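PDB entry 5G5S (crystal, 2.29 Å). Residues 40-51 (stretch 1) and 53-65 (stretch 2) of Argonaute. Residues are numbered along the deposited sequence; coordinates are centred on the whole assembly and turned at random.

Stretch 1 (40-51) NFYRFVNFYGGM
Stretch 2, residues 53-65: INKKDKSFVLPYK

A short helix, 41-47, lies beside strand 59-62 with N-to-C directions 16° apart and axes 9.7 Å apart at closest approach; about 584 Å² is buried between the stretches, both sides summed. Asn40 (chi1 t) caps the helix from the position right before it, its OD1 accepting a weak bond from Arg43 N at 3.5 Å.

The helix meets the strand through Phe41 and Val45, one turn apart, both with CA-to-CB toward the other stretch. Phe41, chi1 t (-174°) and chi2 52°, lays one ring face under the modelled part of the Lys58 aliphatic chain, which ends at CD: Lys58 CD stands 4.1 Å from the Phe41 ring centroid, 13° off the normal. Lys58 reaches it with chi1 and chi2 both m, from a backbone at phi/psi 51/41. At the ring edge, Phe41 CZ lies 3.8 Å from Phe60 CD1. Buried Phe60, chi1 p and chi2 -76°, has its CA-to-CB bond toward stretch 1, and Val45 (chi1 m) packs CG1 3.6 Å from Phe60 CG, a buried, wholly apolar contact.

Tyr48 leaves helical phi/psi at -87/22, and Gly49 continues at 61/23, a positive phi that favours glycine. Gly50 (-98/-170) has its CA 3.2 Å from Val61 O; an ideal CB there would clash with that oxygen and with Leu62 CD2. Leu62, m,t, brings this CD2 to 3.4 Å from Tyr48 O and 3.8 Å from Gly50 CA. The same Tyr48 carbonyl accepts from the Tyr64 hydroxyl, Tyr64 OH to Tyr48 O 2.7 Å, with Tyr64 at chi1 p bringing its ring end inward.

Met51 and Val61 then form an antiparallel bridge, CA atoms 5.4 Å apart: Met51 N donates to Val61 O at 3.0 Å, Val61 N to Met51 O at 2.9 Å. Their side chains share a sheet face, Met51 CB 4.0 Å from Val61 CG1; Met51 extends t,t,m, its end leading away, while Val61 is p.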

# COMPACT_ATOMS: atom_id res chain seq x y z
N ASN A 40 8.82 -1.46 -32.27
CA ASN A 40 8.94 -1.28 -30.82
C ASN A 40 10.12 -0.40 -30.41
O ASN A 40 11.10 -0.86 -29.83
CB ASN A 40 8.92 -2.60 -30.05
CG ASN A 40 8.67 -2.40 -28.57
OD1 ASN A 40 8.48 -1.28 -28.11
ND2 ASN A 40 8.68 -3.50 -27.82
N PHE A 41 10.00 0.88 -30.73
CA PHE A 41 11.03 1.88 -30.49
C PHE A 41 11.44 2.01 -29.02
O PHE A 41 12.62 2.13 -28.73
CB PHE A 41 10.51 3.22 -31.00
CG PHE A 41 11.51 4.34 -30.95
CD1 PHE A 41 12.77 4.20 -31.50
CD2 PHE A 41 11.17 5.56 -30.39
CE1 PHE A 41 13.68 5.23 -31.47
CE2 PHE A 41 12.07 6.60 -30.35
CZ PHE A 41 13.33 6.44 -30.89
N TYR A 42 10.48 1.95 -28.11
CA TYR A 42 10.81 2.09 -26.69
C TYR A 42 11.72 0.97 -26.21
O TYR A 42 12.67 1.20 -25.48
CB TYR A 42 9.54 2.11 -25.84
CG TYR A 42 9.82 1.91 -24.37
CD1 TYR A 42 9.96 0.64 -23.84
CD2 TYR A 42 9.95 3.00 -23.52
CE1 TYR A 42 10.22 0.45 -22.50
CE2 TYR A 42 10.21 2.82 -22.17
CZ TYR A 42 10.34 1.55 -21.67
OH TYR A 42 10.60 1.37 -20.33
N ARG A 43 11.44 -0.25 -26.64
CA ARG A 43 12.27 -1.39 -26.27
C ARG A 43 13.67 -1.26 -26.85
O ARG A 43 14.66 -1.60 -26.21
CB ARG A 43 11.64 -2.70 -26.74
N PHE A 44 13.73 -0.76 -28.08
CA PHE A 44 14.98 -0.60 -28.80
C PHE A 44 15.96 0.35 -28.12
O PHE A 44 17.15 0.07 -28.07
CB PHE A 44 14.68 -0.11 -30.22
CG PHE A 44 15.90 0.17 -31.03
CD1 PHE A 44 16.69 -0.86 -31.49
CD2 PHE A 44 16.26 1.47 -31.33
CE1 PHE A 44 17.82 -0.60 -32.24
CE2 PHE A 44 17.38 1.74 -32.08
CZ PHE A 44 18.16 0.70 -32.53
N VAL A 45 15.47 1.47 -27.59
CA VAL A 45 16.35 2.42 -26.93
C VAL A 45 16.70 1.96 -25.52
O VAL A 45 17.81 2.13 -25.05
CB VAL A 45 15.75 3.84 -26.89
CG1 VAL A 45 15.90 4.52 -28.23
CG2 VAL A 45 14.30 3.80 -26.48
N ASN A 46 15.71 1.36 -24.87
CA ASN A 46 15.86 0.84 -23.51
C ASN A 46 16.92 -0.25 -23.43
O ASN A 46 17.63 -0.32 -22.43
CB ASN A 46 14.51 0.31 -22.99
CG ASN A 46 14.45 0.19 -21.49
OD1 ASN A 46 14.52 -0.92 -20.94
ND2 ASN A 46 14.32 1.31 -20.80
N PHE A 47 17.03 -1.10 -24.49
CA PHE A 47 18.03 -2.17 -24.56
C PHE A 47 19.44 -1.56 -24.61
O PHE A 47 20.32 -2.00 -23.87
CB PHE A 47 17.79 -3.05 -25.79
N TYR A 48 19.61 -0.52 -25.45
CA TYR A 48 20.87 0.20 -25.65
C TYR A 48 21.12 1.36 -24.66
O TYR A 48 21.91 2.27 -24.96
CB TYR A 48 21.01 0.64 -27.12
CG TYR A 48 21.26 -0.51 -28.07
CD1 TYR A 48 22.53 -1.08 -28.19
CD2 TYR A 48 20.24 -1.03 -28.86
CE1 TYR A 48 22.76 -2.14 -29.06
CE2 TYR A 48 20.46 -2.09 -29.74
CZ TYR A 48 21.73 -2.64 -29.83
OH TYR A 48 21.95 -3.70 -30.69
N GLY A 49 20.46 1.31 -23.51
CA GLY A 49 20.60 2.28 -22.42
C GLY A 49 20.24 3.73 -22.70
O GLY A 49 20.68 4.62 -21.98
N GLY A 50 19.40 3.95 -23.72
CA GLY A 50 18.95 5.27 -24.13
C GLY A 50 17.60 5.71 -23.60
O GLY A 50 17.01 5.06 -22.73
N MET A 51 17.11 6.84 -24.14
CA MET A 51 15.84 7.46 -23.76
C MET A 51 15.24 8.22 -24.95
O MET A 51 15.96 8.96 -25.62
CB MET A 51 16.08 8.42 -22.60
CG MET A 51 14.82 8.83 -21.88
SD MET A 51 15.13 10.08 -20.61
CE MET A 51 16.27 9.21 -19.55
N ILE A 53 13.32 11.06 -27.05
CA ILE A 53 13.11 12.50 -27.03
C ILE A 53 11.71 12.76 -27.60
O ILE A 53 10.85 13.30 -26.91
CB ILE A 53 14.23 13.29 -27.78
CG1 ILE A 53 15.64 13.04 -27.16
CG2 ILE A 53 13.91 14.79 -27.91
CD1 ILE A 53 15.82 13.34 -25.66
N ASN A 54 11.49 12.35 -28.87
CA ASN A 54 10.21 12.47 -29.57
C ASN A 54 9.94 11.16 -30.30
O ASN A 54 10.82 10.66 -31.02
CB ASN A 54 10.24 13.65 -30.55
CG ASN A 54 8.87 14.13 -30.97
OD1 ASN A 54 8.07 13.40 -31.58
ND2 ASN A 54 8.56 15.38 -30.66
N LYS A 55 8.74 10.59 -30.10
CA LYS A 55 8.34 9.33 -30.74
C LYS A 55 8.11 9.52 -32.25
O LYS A 55 8.49 8.65 -33.03
CB LYS A 55 7.11 8.73 -30.06
N LYS A 56 7.51 10.68 -32.64
CA LYS A 56 7.20 11.03 -34.04
C LYS A 56 8.45 11.31 -34.88
O LYS A 56 8.50 10.88 -36.04
CB LYS A 56 6.21 12.21 -34.11
N ASP A 57 9.43 12.02 -34.32
CA ASP A 57 10.69 12.32 -35.02
C ASP A 57 11.67 11.13 -34.92
O ASP A 57 12.74 11.17 -35.54
CB ASP A 57 11.32 13.61 -34.49
CG ASP A 57 10.56 14.85 -34.89
OD1 ASP A 57 10.78 15.34 -36.03
OD2 ASP A 57 9.73 15.33 -34.09
N LYS A 58 11.28 10.08 -34.15
CA LYS A 58 12.04 8.86 -33.85
C LYS A 58 13.43 9.23 -33.34
O LYS A 58 14.44 8.61 -33.71
CB LYS A 58 12.07 7.87 -35.03
CG LYS A 58 10.72 7.22 -35.34
CD LYS A 58 10.42 6.00 -34.47
N SER A 59 13.47 10.28 -32.49
CA SER A 59 14.66 10.85 -31.89
C SER A 59 14.84 10.33 -30.48
O SER A 59 13.86 10.09 -29.76
CB SER A 59 14.60 12.38 -31.90
OG SER A 59 13.47 12.85 -31.20
N PHE A 60 16.10 10.14 -30.09
CA PHE A 60 16.49 9.59 -28.80
C PHE A 60 17.85 10.12 -28.35
O PHE A 60 18.51 10.86 -29.09
CB PHE A 60 16.47 8.04 -28.85
CG PHE A 60 17.38 7.38 -29.87
CD1 PHE A 60 17.05 7.37 -31.22
CD2 PHE A 60 18.54 6.73 -29.47
CE1 PHE A 60 17.89 6.78 -32.16
CE2 PHE A 60 19.38 6.13 -30.41
CZ PHE A 60 19.04 6.14 -31.75
N VAL A 61 18.26 9.78 -27.11
CA VAL A 61 19.53 10.18 -26.53
C VAL A 61 20.23 8.94 -25.95
O VAL A 61 19.59 8.14 -25.27
CB VAL A 61 19.41 11.37 -25.53
CG1 VAL A 61 18.49 11.05 -24.35
CG2 VAL A 61 20.78 11.85 -25.04
N LEU A 62 21.52 8.77 -26.27
CA LEU A 62 22.34 7.66 -25.79
C LEU A 62 23.45 8.17 -24.86
O LEU A 62 24.00 9.25 -25.10
CB LEU A 62 22.96 6.86 -26.96
CG LEU A 62 22.03 6.04 -27.86
CD1 LEU A 62 22.78 5.47 -29.03
CD2 LEU A 62 21.32 4.91 -27.09
N PRO A 63 23.82 7.39 -23.81
CA PRO A 63 24.91 7.84 -22.92
C PRO A 63 26.32 7.63 -23.51
O PRO A 63 27.31 7.88 -22.83
CB PRO A 63 24.69 7.00 -21.67
CG PRO A 63 24.06 5.74 -22.16
CD PRO A 63 23.27 6.08 -23.39
N TYR A 64 26.39 7.19 -24.77
CA TYR A 64 27.64 6.89 -25.47
C TYR A 64 27.50 7.17 -26.97
O TYR A 64 26.38 7.30 -27.48
CB TYR A 64 28.05 5.42 -25.25
CG TYR A 64 26.98 4.42 -25.62
CD1 TYR A 64 25.98 4.07 -24.71
CD2 TYR A 64 26.93 3.84 -26.88
CE1 TYR A 64 24.97 3.18 -25.05
CE2 TYR A 64 25.93 2.94 -27.23
CZ TYR A 64 24.95 2.61 -26.31
OH TYR A 64 23.97 1.72 -26.63
N LYS A 65 28.64 7.27 -27.65
CA LYS A 65 28.69 7.48 -29.09
C LYS A 65 28.75 6.10 -29.74
O LYS A 65 29.48 5.22 -29.26
CB LYS A 65 29.91 8.33 -29.48
CG LYS A 65 29.75 9.08 -30.80
CD LYS A 65 30.88 10.09 -31.02
CE LYS A 65 30.55 11.47 -30.50
NZ LYS A 65 31.74 12.36 -30.51